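Long-range contacts in enoyl-CoA hydratase/isomerase family protein (Bacillus anthracis, PDB 3KQF), which probably catalyses the reversible hydration of trans-2-enoyl-CoA thioesters to 3-hydroxyacyl-CoA, the second step of fatty-acid beta-oxidation, as a member of the crotonase family: residues Leu7-Ser11 against Ala36-Leu41; Leu45-Glu51 against Met97-Gln103; Ser23-Glu27 against Thr60-Glu64. All blocks are in the same frame, centred on the assembly; numbering follows the deposited sequence.

In the fold
The start of a crotonase fold shows how the first strands of the sheet and the helices packed on them are tied by interlocking contacts. From the N terminus, the chain enters through Leu7-Ser11, turns back along strand 19-24, and passes into helix 35-49, whose first turns close contact 1 over the entering segment. Contact 3 opens on strand 19-24, inside that loop, and closes only on strand 56-61, so the two cross; they also touch, strands 10-13 and 19-24 being antiparallel neighbours. Contact 2 follows contact 1 in series, joining the C-terminal part of helix 35-49 to that of helix 81-99, and it crosses contact 3 without touching it.

Contact 1 (Leu7-Ser11 against Ala36-Leu41); sequences LQNIS and ALLEEL
A helix glutamate that receives the backbone NH groups of an incoming chain is the core of this contact, which fastens the N-terminal segment Leu7-Ser11 to the first turns of helix 35-49. Leu7-Asn9 is non-regular, and the backbone enters strand 10-13 at Ile10; Gln8 (phi/psi -109/-25°) and Asn9 (-104/-11°) bend the chain so that successive NH groups turn to one side. Residues 36-41 are regular helix, with Glu40 N bonded to Ala36 O. The closest CA pairs are Asn9-Leu37 at 5.2 Å and Leu7-Glu40 at 6.7 Å.

Glu40 is extended (chi1 m, chi2 t), which carries its carboxylate into the bend. Gln8 N donates to Glu40 OE2 at 3.0 Å, almost linearly, and Asn9 N to Glu40 OE1 at 2.8 Å; Ile10 N adds a weak bond to Glu40 OE1 at 3.4 Å. In this side-chain-to-main-chain bonding every donor is a backbone NH, so the bonds depend on the course of the backbone through Gln8-Ile10 rather than on its side chains. Carbon contacts flank the carboxylate: Leu7 CD2 lies 3.9 Å from Glu40 CB, and Asn9 CB meets Leu37 CB at 3.8 Å. Apolar packing comes from Ile10, which with chi1 p sends CG2 to 4.0 Å from Leu37 CG and CD1 to 4.4 Å from Leu41 CD1. In all, 365 Å² is buried.

Strand 10-13 is one of the two edge strands of the larger sheet within this chain. Asn9 and Ser11 make backbone hydrogen bonds to Asn25 and Ser23, Leu37 and Leu41 also rest on Leu24 and Ile22 of strand 19-24, and Leu38 and Leu41 reach helix 81-99.

Contact 2 (Leu45-Glu51 against Met97-Gln103); sequences LTQINEE and MVEQLPQ
Leu45-Asn49 lies on helix 35-49 and Met97-Glu99 on helix 81-99; both chains then run on as loop, with Leu101 extended (phi/psi -60/143°). Two helices of the crotonase fold thus pack near their C-terminal ends, Ile48 also resting on Val20 and Ile22 of strand 19-24. The CA atoms approach to 6.8 Å at Leu45-Met97 and 5.6 Å at Asn49-Leu101. Leu45 (chi1 m, chi2 t) points into the interface, with CB 3.7 Å from CE of Met97, a selenomethionine, CD1 3.8 Å from Val98 CG2, and CD2 3.7 Å from Leu101 CD1. Leu101 CD2 also lies 4.2 Å from Ile48 CG2, and Pro102 CD is 3.4 Å from Asn49 OD1. A water donates to Met97 O at 2.6 Å and, weakly, to Asn49 OD1 at 3.3 Å. Gln103, bent by chi2 near 88°, donates from NE2 to Ile48 O at 3.1 Å. An apolar seam is thus joined by one amide donating to two main-chain carbonyls, Ile48 O and Thr54 O, while Gln103 OE1 is buried without a partner.

Contact 3 (Ser23-Glu27 against Thr60-Glu64); sequences SLNRE and TGAGE
Strands 19-24 and 56-61 of a beta-alpha-beta unit, linked through helix 35-49, lie parallel here and then separate into loops. Ser23 pairs with Thr60 (CA-CA 4.8 Å) and Leu24 with Gly61 (4.6 Å). Leu24 spans the register, its N donating to Thr60 O at 2.8 Å and its O accepting from Ala62 N at 2.9 Å.

Side chains alternate across the sheet. Ser23 (chi1 m) and Thr60 (chi1 t) share one face, where Ser23 OG lies 3.4 Å from Thr60 CG2; that rotamer sets the methyl beside the serine, while Thr60 OG1 bonds to Ala108 O on the next strand. Leu24 (chi1 m, chi2 t) occupies the opposite face, packing on Leu37 of the crossover helix and on Cys68. Past the strands, Asn25 points its CB away, yet with chi1 t its OD1 returns to 3.7 Å from Ala62 CB. Arg26 turns from Thr60-Glu64 and forms a salt bridge with Asp72. Gly63, at phi/psi 86/-170°, adopts a conformation in which a CB would clash with the preceding carbonyl. Glu27, extended with chi1 m and chi2 t, reaches back across the gap, placing OE2 3.6 Å from Ala62 CB.

Contact 1 (Leu7-Ser11 against Ala36-Leu41)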
loop_
_atom_site.group_PDB
_atom_site.type_symbol
_atom_site.label_atom_id
_atom_site.label_comp_id
_atom_site.label_asym_id
_atom_site.label_seq_id
_atom_site.Cartn_x
_atom_site.Cartn_y
_atom_site.Cartn_z
ATOM N N LEU A 7 -30.205 26.100 -2.023
ATOM C CA LEU A 7 -29.745 24.703 -2.252
ATOM C C LEU A 7 -30.885 23.725 -1.986
ATOM O O LEU A 7 -31.468 23.727 -0.897
ATOM C CB LEU A 7 -28.576 24.379 -1.327
ATOM C CG LEU A 7 -27.308 25.209 -1.481
ATOM C CD1 LEU A 7 -26.348 24.851 -0.360
ATOM C CD2 LEU A 7 -26.669 24.989 -2.851
ATOM N N GLN A 8 -31.202 22.891 -2.971
ATOM C CA GLN A 8 -32.288 21.927 -2.831
ATOM C C GLN A 8 -31.843 20.472 -2.722
ATOM O O GLN A 8 -32.571 19.649 -2.178
ATOM C CB GLN A 8 -33.257 22.045 -4.014
ATOM C CG GLN A 8 -33.984 23.377 -4.120
ATOM C CD GLN A 8 -35.084 23.347 -5.166
ATOM O OE1 GLN A 8 -35.272 22.346 -5.858
ATOM N NE2 GLN A 8 -35.824 24.447 -5.281
ATOM N N ASN A 9 -30.665 20.154 -3.254
ATOM C CA ASN A 9 -30.169 18.783 -3.271
ATOM C C ASN A 9 -29.077 18.493 -2.233
ATOM O O ASN A 9 -28.709 17.336 -2.034
ATOM C CB ASN A 9 -29.662 18.456 -4.677
ATOM C CG ASN A 9 -30.788 18.459 -5.711
ATOM O OD1 ASN A 9 -31.690 17.623 -5.660
ATOM N ND2 ASN A 9 -30.726 19.386 -6.655
ATOM N N ILE A 10 -28.541 19.535 -1.607
ATOM C CA ILE A 10 -27.565 19.352 -0.536
ATOM C C ILE A 10 -27.879 20.319 0.603
ATOM O O ILE A 10 -28.657 21.262 0.440
ATOM C CB ILE A 10 -26.110 19.546 -0.993
ATOM C CG1 ILE A 10 -25.845 20.995 -1.386
ATOM C CG2 ILE A 10 -25.749 18.592 -2.146
ATOM C CD1 ILE A 10 -24.405 21.220 -1.794
ATOM N N SER A 11 -27.286 20.048 1.758
ATOM C CA SER A 11 -27.446 20.874 2.948
ATOM C C SER A 11 -26.044 21.248 3.388
ATOM O O SER A 11 -25.133 20.434 3.290
ATOM C CB SER A 11 -28.124 20.090 4.072
ATOM O OG SER A 11 -29.419 19.666 3.708
ATOM N N ALA A 36 -28.047 17.956 -11.319
ATOM C CA ALA A 36 -28.453 19.119 -10.510
ATOM C C ALA A 36 -27.721 19.130 -9.160
ATOM O O ALA A 36 -27.228 20.181 -8.716
ATOM C CB ALA A 36 -29.972 19.148 -10.325
ATOM N N LEU A 37 -27.627 17.966 -8.517
ATOM C CA LEU A 37 -26.899 17.860 -7.247
ATOM C C LEU A 37 -25.417 18.160 -7.451
ATOM O O LEU A 37 -24.815 18.890 -6.661
ATOM C CB LEU A 37 -27.089 16.481 -6.608
ATOM C CG LEU A 37 -26.293 16.161 -5.324
ATOM C CD1 LEU A 37 -26.981 15.069 -4.502
ATOM C CD2 LEU A 37 -24.846 15.746 -5.640
ATOM N N LEU A 38 -24.837 17.640 -8.531
ATOM C CA LEU A 38 -23.413 17.875 -8.811
ATOM C C LEU A 38 -23.126 19.369 -8.999
ATOM O O LEU A 38 -22.105 19.865 -8.520
ATOM C CB LEU A 38 -22.941 17.039 -10.008
ATOM C CG LEU A 38 -22.965 15.521 -9.788
ATOM C CD1 LEU A 38 -22.713 14.817 -11.107
ATOM C CD2 LEU A 38 -21.968 15.050 -8.727
ATOM N N GLU A 39 -24.038 20.080 -9.670
ATOM C CA GLU A 39 -23.934 21.541 -9.863
ATOM C C GLU A 39 -23.861 22.279 -8.517
ATOM O O GLU A 39 -22.988 23.126 -8.313
ATOM C CB GLU A 39 -25.138 22.058 -10.664
ATOM C CG GLU A 39 -25.258 23.587 -10.780
ATOM C CD GLU A 39 -24.151 24.223 -11.591
ATOM O OE1 GLU A 39 -23.414 23.491 -12.294
ATOM O OE2 GLU A 39 -24.033 25.469 -11.542
ATOM N N GLU A 40 -24.786 21.957 -7.613
ATOM C CA GLU A 40 -24.815 22.575 -6.278
ATOM C C GLU A 40 -23.571 22.256 -5.454
ATOM O O GLU A 40 -23.041 23.129 -4.739
ATOM C CB GLU A 40 -26.069 22.153 -5.498
ATOM C CG GLU A 40 -27.343 22.732 -6.042
ATOM C CD GLU A 40 -28.575 22.352 -5.244
ATOM O OE1 GLU A 40 -28.477 21.511 -4.335
ATOM O OE2 GLU A 40 -29.657 22.925 -5.522
ATOM N N LEU A 41 -23.120 21.008 -5.535
ATOM C CA LEU A 41 -21.951 20.580 -4.806
ATOM C C LEU A 41 -20.710 21.317 -5.318
ATOM O O LEU A 41 -19.918 21.803 -4.528
ATOM C CB LEU A 41 -21.803 19.053 -4.872
ATOM C CG LEU A 41 -20.733 18.405 -4.004
ATOM C CD1 LEU A 41 -20.817 18.847 -2.533
ATOM C CD2 LEU A 41 -20.869 16.878 -4.125
#

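Contact 2 (Leu45-Glu51 against Met97-Gln103)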
loop_
_atom_site.group_PDB
_atom_site.type_symbol
_atom_site.label_atom_id
_atom_site.label_comp_id
_atom_site.label_asym_id
_atom_site.label_seq_id
_atom_site.Cartn_x
_atom_site.Cartn_y
_atom_site.Cartn_z
ATOM N N LEU A 45 -18.328 23.751 -3.119
ATOM C CA LEU A 45 -16.891 23.415 -3.054
ATOM C C LEU A 45 -16.032 24.650 -3.439
ATOM O O LEU A 45 -14.992 24.899 -2.830
ATOM C CB LEU A 45 -16.583 22.206 -3.931
ATOM C CG LEU A 45 -17.136 20.876 -3.383
ATOM C CD1 LEU A 45 -16.983 19.740 -4.386
ATOM C CD2 LEU A 45 -16.475 20.503 -2.051
ATOM N N THR A 46 -16.493 25.426 -4.422
ATOM C CA THR A 46 -15.789 26.652 -4.857
ATOM C C THR A 46 -15.757 27.688 -3.748
ATOM O O THR A 46 -14.771 28.410 -3.596
ATOM C CB THR A 46 -16.442 27.280 -6.100
ATOM O OG1 THR A 46 -16.452 26.327 -7.156
ATOM C CG2 THR A 46 -15.687 28.541 -6.567
ATOM N N GLN A 47 -16.843 27.777 -2.987
ATOM C CA GLN A 47 -16.921 28.719 -1.871
ATOM C C GLN A 47 -15.970 28.293 -0.737
ATOM O O GLN A 47 -15.151 29.071 -0.279
ATOM C CB GLN A 47 -18.375 28.819 -1.382
ATOM C CG GLN A 47 -18.601 29.788 -0.227
ATOM C CD GLN A 47 -20.082 30.134 -0.016
ATOM O OE1 GLN A 47 -20.977 29.471 -0.551
ATOM N NE2 GLN A 47 -20.338 31.180 0.773
ATOM N N ILE A 48 -16.061 27.037 -0.323
ATOM C CA ILE A 48 -15.216 26.500 0.749
ATOM C C ILE A 48 -13.720 26.594 0.414
ATOM O O ILE A 48 -12.890 26.865 1.291
ATOM C CB ILE A 48 -15.612 25.049 1.076
ATOM C CG1 ILE A 48 -17.036 25.018 1.640
ATOM C CG2 ILE A 48 -14.626 24.444 2.089
ATOM C CD1 ILE A 48 -17.667 23.624 1.668
ATOM N N ASN A 49 -13.390 26.425 -0.866
ATOM C CA ASN A 49 -12.019 26.525 -1.333
ATOM C C ASN A 49 -11.358 27.871 -0.930
ATOM O O ASN A 49 -10.145 27.924 -0.696
ATOM C CB ASN A 49 -11.987 26.327 -2.860
ATOM C CG ASN A 49 -10.607 26.074 -3.387
ATOM O OD1 ASN A 49 -10.063 24.981 -3.210
ATOM N ND2 ASN A 49 -10.061 27.040 -4.121
ATOM N N GLU A 50 -12.170 28.926 -0.833
ATOM C CA GLU A 50 -11.697 30.266 -0.484
ATOM C C GLU A 50 -12.000 30.687 0.959
ATOM O O GLU A 50 -11.804 31.847 1.320
ATOM C CB GLU A 50 -12.311 31.282 -1.458
ATOM C CG GLU A 50 -11.912 31.043 -2.905
ATOM C CD GLU A 50 -10.438 31.304 -3.156
ATOM O OE1 GLU A 50 -9.964 32.420 -2.847
ATOM O OE2 GLU A 50 -9.760 30.409 -3.700
ATOM N N GLU A 51 -12.461 29.752 1.783
ATOM C CA GLU A 51 -12.782 30.054 3.183
ATOM C C GLU A 51 -11.609 29.795 4.129
ATOM O O GLU A 51 -11.368 28.665 4.530
ATOM C CB GLU A 51 -14.005 29.261 3.651
ATOM C CG GLU A 51 -15.333 29.792 3.142
ATOM C CD GLU A 51 -16.517 28.925 3.571
ATOM O OE1 GLU A 51 -16.308 27.890 4.250
ATOM O OE2 GLU A 51 -17.660 29.277 3.221
HETATM N N MSE A 97 -12.413 18.255 -7.256
HETATM C CA MSE A 97 -12.592 19.443 -6.424
HETATM C C MSE A 97 -12.600 19.102 -4.930
HETATM O O MSE A 97 -12.078 19.874 -4.113
HETATM C CB MSE A 97 -13.863 20.192 -6.826
HETATM C CG MSE A 97 -13.843 20.741 -8.245
HETATM SE SE MSE A 97 -15.551 21.624 -8.674
HETATM C CE MSE A 97 -15.416 22.973 -7.337
ATOM N N VAL A 98 -13.187 17.952 -4.571
ATOM C CA VAL A 98 -13.196 17.506 -3.166
ATOM C C VAL A 98 -11.775 17.215 -2.744
ATOM O O VAL A 98 -11.308 17.686 -1.706
ATOM C CB VAL A 98 -14.006 16.190 -2.964
ATOM C CG1 VAL A 98 -13.753 15.610 -1.536
ATOM C CG2 VAL A 98 -15.472 16.418 -3.217
ATOM N N GLU A 99 -11.075 16.459 -3.579
ATOM C CA GLU A 99 -9.724 16.044 -3.288
ATOM C C GLU A 99 -8.776 17.231 -3.152
ATOM O O GLU A 99 -7.926 17.238 -2.263
ATOM C CB GLU A 99 -9.239 15.077 -4.368
ATOM C CG GLU A 99 -8.028 14.286 -3.983
ATOM C CD GLU A 99 -7.747 13.153 -4.949
ATOM O OE1 GLU A 99 -7.606 11.996 -4.481
ATOM O OE2 GLU A 99 -7.706 13.409 -6.173
ATOM N N GLN A 100 -8.952 18.239 -4.003
ATOM C CA GLN A 100 -8.097 19.433 -3.988
ATOM C C GLN A 100 -8.464 20.581 -3.046
ATOM O O GLN A 100 -7.795 21.611 -3.056
ATOM C CB GLN A 100 -7.928 19.936 -5.415
ATOM C CG GLN A 100 -7.222 18.909 -6.291
ATOM C CD GLN A 100 -7.210 19.286 -7.757
ATOM O OE1 GLN A 100 -7.634 20.378 -8.127
ATOM N NE2 GLN A 100 -6.739 18.369 -8.608
ATOM N N LEU A 101 -9.494 20.418 -2.226
ATOM C CA LEU A 101 -9.786 21.430 -1.213
ATOM C C LEU A 101 -8.564 21.546 -0.296
ATOM O O LEU A 101 -7.907 20.536 0.004
ATOM C CB LEU A 101 -10.974 21.041 -0.358
ATOM C CG LEU A 101 -12.351 21.245 -0.938
ATOM C CD1 LEU A 101 -13.389 20.641 0.022
ATOM C CD2 LEU A 101 -12.589 22.738 -1.197
ATOM N N PRO A 102 -8.241 22.770 0.145
ATOM C CA PRO A 102 -7.091 22.894 1.019
ATOM C C PRO A 102 -7.308 22.217 2.352
ATOM O O PRO A 102 -6.353 21.777 3.004
ATOM C CB PRO A 102 -6.956 24.421 1.226
ATOM C CG PRO A 102 -8.238 24.993 0.814
ATOM C CD PRO A 102 -8.792 24.084 -0.233
ATOM N N GLN A 103 -8.563 22.130 2.765
ATOM C CA GLN A 103 -8.877 21.539 4.047
ATOM C C GLN A 103 -8.953 20.018 3.998
ATOM O O GLN A 103 -9.304 19.452 2.967
ATOM C CB GLN A 103 -10.252 22.003 4.531
ATOM C CG GLN A 103 -10.460 23.498 4.712
ATOM C CD GLN A 103 -10.936 24.230 3.462
ATOM O OE1 GLN A 103 -10.949 23.686 2.359
ATOM N NE2 GLN A 103 -11.338 25.492 3.646
HETATM O O HOH W 1 -11.126 22.240 -4.708
#

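Contact 3 (Ser23-Glu27 against Thr60-Glu64)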
loop_
_atom_site.group_PDB
_atom_site.type_symbol
_atom_site.label_atom_id
_atom_site.label_comp_id
_atom_site.label_asym_id
_atom_site.label_seq_id
_atom_site.Cartn_x
_atom_site.Cartn_y
_atom_site.Cartn_z
ATOM N N SER A 23 -24.094 17.764 3.488
ATOM C CA SER A 23 -24.899 16.548 3.459
ATOM C C SER A 23 -25.643 16.380 2.133
ATOM O O SER A 23 -26.423 17.267 1.739
ATOM C CB SER A 23 -25.933 16.565 4.589
ATOM O OG SER A 23 -25.355 16.763 5.859
ATOM N N LEU A 24 -25.413 15.269 1.433
ATOM C CA LEU A 24 -26.189 14.993 0.219
ATOM C C LEU A 24 -27.629 14.881 0.726
ATOM O O LEU A 24 -27.885 14.186 1.708
ATOM C CB LEU A 24 -25.734 13.720 -0.490
ATOM C CG LEU A 24 -24.264 13.639 -0.896
ATOM C CD1 LEU A 24 -23.992 12.348 -1.644
ATOM C CD2 LEU A 24 -23.830 14.833 -1.747
ATOM N N ASN A 25 -28.560 15.563 0.062
ATOM C CA ASN A 25 -29.943 15.637 0.528
ATOM C C ASN A 25 -31.007 15.235 -0.498
ATOM O O ASN A 25 -31.847 16.047 -0.898
ATOM C CB ASN A 25 -30.225 17.063 1.027
ATOM C CG ASN A 25 -31.520 17.167 1.813
ATOM O OD1 ASN A 25 -31.944 16.212 2.473
ATOM N ND2 ASN A 25 -32.147 18.347 1.769
ATOM N N ARG A 26 -30.962 13.970 -0.895
ATOM C CA ARG A 26 -31.919 13.389 -1.805
ATOM C C ARG A 26 -32.278 12.013 -1.247
ATOM O O ARG A 26 -32.099 11.007 -1.919
ATOM C CB ARG A 26 -31.326 13.245 -3.204
ATOM C CG ARG A 26 -30.870 14.526 -3.864
ATOM C CD ARG A 26 -30.537 14.207 -5.325
ATOM N NE ARG A 26 -31.752 13.929 -6.087
ATOM C CZ ARG A 26 -31.836 13.124 -7.142
ATOM N NH1 ARG A 26 -30.778 12.419 -7.558
ATOM N NH2 ARG A 26 -33.009 12.971 -7.753
ATOM N N GLU A 27 -32.782 11.977 -0.010
ATOM C CA GLU A 27 -33.114 10.698 0.653
ATOM C C GLU A 27 -33.995 9.753 -0.162
ATOM O O GLU A 27 -33.717 8.550 -0.214
ATOM C CB GLU A 27 -33.769 10.907 2.028
ATOM C CG GLU A 27 -32.891 11.531 3.070
ATOM C CD GLU A 27 -33.585 11.627 4.434
ATOM O OE1 GLU A 27 -34.331 10.692 4.815
ATOM O OE2 GLU A 27 -33.364 12.639 5.125
ATOM N N THR A 60 -21.245 13.917 4.145
ATOM C CA THR A 60 -22.132 12.821 4.560
ATOM C C THR A 60 -23.432 12.820 3.753
ATOM O O THR A 60 -23.626 13.660 2.870
ATOM C CB THR A 60 -22.421 12.924 6.092
ATOM O OG1 THR A 60 -22.944 11.689 6.596
ATOM C CG2 THR A 60 -23.397 14.080 6.417
ATOM N N GLY A 61 -24.275 11.822 4.012
ATOM C CA GLY A 61 -25.581 11.716 3.391
ATOM C C GLY A 61 -26.704 11.894 4.402
ATOM O O GLY A 61 -26.538 11.644 5.611
ATOM N N ALA A 62 -27.857 12.352 3.919
ATOM C CA ALA A 62 -29.024 12.518 4.772
ATOM C C ALA A 62 -29.647 11.154 5.013
ATOM O O ALA A 62 -29.570 10.280 4.156
ATOM C CB ALA A 62 -30.042 13.446 4.113
ATOM N N GLY A 63 -30.248 10.976 6.184
ATOM C CA GLY A 63 -30.935 9.735 6.520
ATOM C C GLY A 63 -30.037 8.670 7.105
ATOM O O GLY A 63 -28.874 8.930 7.424
ATOM N N GLU A 64 -30.582 7.462 7.241
ATOM C CA GLU A 64 -29.841 6.361 7.831
ATOM C C GLU A 64 -29.729 5.156 6.895
ATOM O O GLU A 64 -29.321 4.077 7.328
ATOM C CB GLU A 64 -30.507 5.936 9.146
ATOM C CG GLU A 64 -31.074 7.116 9.969
ATOM C CD GLU A 64 -30.058 8.223 10.210
ATOM O OE1 GLU A 64 -28.855 7.912 10.344
ATOM O OE2 GLU A 64 -30.461 9.409 10.266
#